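Local coordinates for flagellar hook-associated protein (Burkholderia pseudomallei, PDB 4UT1) that probably serves as a structural component of the bacterial flagellum, forming the junction between hook and filament, at residues G478-A483 and G493-T498. Sequence-based numbering, arbitrary orientation.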
loop_
_atom_site.group_PDB
_atom_site.type_symbol
_atom_site.label_atom_id
_atom_site.label_comp_id
_atom_site.label_asym_id
_atom_site.label_seq_id
_atom_site.Cartn_x
_atom_site.Cartn_y
_atom_site.Cartn_z
ATOM N N GLY A 478 -28.946 -19.020 25.061
ATOM C CA GLY A 478 -29.131 -19.113 26.498
ATOM C C GLY A 478 -27.904 -18.766 27.323
ATOM O O GLY A 478 -26.784 -18.701 26.804
ATOM N N THR A 479 -28.125 -18.550 28.617
ATOM C CA THR A 479 -27.048 -18.322 29.570
ATOM C C THR A 479 -26.282 -19.605 29.881
ATOM O O THR A 479 -26.877 -20.654 30.146
ATOM C CB THR A 479 -27.598 -17.729 30.894
ATOM O OG1 THR A 479 -28.119 -16.420 30.640
ATOM C CG2 THR A 479 -26.508 -17.629 31.959
ATOM N N THR A 480 -24.959 -19.509 29.869
ATOM C CA THR A 480 -24.103 -20.597 30.328
ATOM C C THR A 480 -23.715 -20.386 31.787
ATOM O O THR A 480 -23.279 -19.305 32.171
ATOM C CB THR A 480 -22.836 -20.710 29.475
ATOM O OG1 THR A 480 -23.217 -21.006 28.129
ATOM C CG2 THR A 480 -21.939 -21.817 29.989
ATOM N N THR A 481 -23.876 -21.423 32.605
ATOM C CA THR A 481 -23.560 -21.301 34.026
ATOM C C THR A 481 -22.491 -22.306 34.417
ATOM O O THR A 481 -22.701 -23.515 34.362
ATOM C CB THR A 481 -24.815 -21.490 34.900
ATOM O OG1 THR A 481 -25.784 -20.490 34.556
ATOM C CG2 THR A 481 -24.472 -21.365 36.380
ATOM N N LEU A 482 -21.317 -21.798 34.762
ATOM C CA LEU A 482 -20.245 -22.659 35.221
ATOM C C LEU A 482 -20.434 -22.838 36.708
ATOM O O LEU A 482 -20.836 -21.911 37.390
ATOM C CB LEU A 482 -18.883 -22.050 34.915
ATOM C CG LEU A 482 -18.695 -21.689 33.438
ATOM C CD1 LEU A 482 -17.313 -21.121 33.227
ATOM C CD2 LEU A 482 -18.932 -22.946 32.570
ATOM N N ALA A 483 -20.157 -24.037 37.200
ATOM C CA ALA A 483 -20.240 -24.322 38.631
ATOM C C ALA A 483 -18.943 -24.988 39.088
ATOM O O ALA A 483 -18.390 -25.836 38.377
ATOM C CB ALA A 483 -21.437 -25.206 38.925
ATOM N N GLY A 493 -20.465 -27.271 33.383
ATOM C CA GLY A 493 -21.557 -26.457 32.889
ATOM C C GLY A 493 -21.225 -25.777 31.575
ATOM O O GLY A 493 -21.960 -24.894 31.140
ATOM N N PHE A 494 -20.116 -26.168 30.952
ATOM C CA PHE A 494 -19.745 -25.604 29.653
ATOM C C PHE A 494 -20.714 -26.115 28.593
ATOM O O PHE A 494 -21.352 -27.153 28.777
ATOM C CB PHE A 494 -18.298 -25.954 29.289
ATOM C CG PHE A 494 -17.272 -25.394 30.243
ATOM C CD1 PHE A 494 -16.882 -26.113 31.368
ATOM C CD2 PHE A 494 -16.709 -24.139 30.024
ATOM C CE1 PHE A 494 -15.938 -25.597 32.254
ATOM C CE2 PHE A 494 -15.761 -23.619 30.896
ATOM C CZ PHE A 494 -15.376 -24.350 32.019
ATOM N N PRO A 495 -20.844 -25.378 27.476
ATOM C CA PRO A 495 -21.719 -25.815 26.383
ATOM C C PRO A 495 -21.188 -27.072 25.689
ATOM O O PRO A 495 -19.976 -27.181 25.459
ATOM C CB PRO A 495 -21.710 -24.616 25.415
ATOM C CG PRO A 495 -21.164 -23.459 26.212
ATOM C CD PRO A 495 -20.223 -24.072 27.202
ATOM N N VAL A 496 -22.077 -28.008 25.367
ATOM C CA VAL A 496 -21.653 -29.236 24.685
ATOM C C VAL A 496 -21.134 -28.849 23.318
ATOM O O VAL A 496 -21.588 -27.859 22.730
ATOM C CB VAL A 496 -22.787 -30.266 24.538
ATOM C CG1 VAL A 496 -23.341 -30.648 25.897
ATOM C CG2 VAL A 496 -23.885 -29.733 23.627
ATOM N N GLY A 497 -20.152 -29.597 22.831
ATOM C CA GLY A 497 -19.595 -29.349 21.520
ATOM C C GLY A 497 -18.604 -28.210 21.489
ATOM O O GLY A 497 -18.236 -27.726 20.423
ATOM N N THR A 498 -18.164 -27.759 22.660
ATOM C CA THR A 498 -17.107 -26.777 22.689
ATOM C C THR A 498 -15.832 -27.413 23.189
ATOM O O THR A 498 -15.841 -28.489 23.804
ATOM C CB THR A 498 -17.454 -25.561 23.577
ATOM O OG1 THR A 498 -17.544 -25.964 24.949
ATOM C CG2 THR A 498 -18.788 -24.951 23.157
HETATM O O HOH W 1 -24.425 -23.999 31.566
#
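Leu482 lays one methyl flat on the ring of Phe494: CD2 stands 3.5 Å from the ring centroid and only 10° off the ring normal, a CH-pi contact over the face. The second methyl, Leu482 CD1, overhangs the rim on the CE2–CZ side, 3.8 Å from Phe494 CE2, so the fork of the leucine reaches from the ring centre to past that edge. Phe494 starts from a CB that points away from residues 478-483; with CG anti to its carbonyl carbon (chi1 -63°), the face is nevertheless offered to the leucine.

Thr480 meets residues 493-498 with both branches. Thr480 CG2, anti to the backbone N, lies 3.3 Å from Gly493 O and 4.0 Å from Pro495 CD, while Thr480 OG1 is 3.7 Å from Pro495 CG, the two side chains crossing at about a right angle. The same carbonyl of Gly493 receives a hydrogen bond from a water that in turn accepts one from Thr481 N, bridging strand 480-485 to the loop that follows strand 490-492. Gly493, with no side chain and a positive phi, lets its CA come within 3.5 Å of Thr481 O, with 154° at the hydrogen.

Pro495 opens a type II turn that ends at Thr498, whose OG1 donates a hydrogen bond to Pro495 O. The backbone of Ala483 is still hydrogen-bonded to Ser492, and the chain then leaves strand 490-492, crossing from the sheet containing 480-485 to the one containing 498-502; Phe494 also packs on Ile531 of strand 527-533, while strand 559-564 flanks 480-485 within the D3 domain.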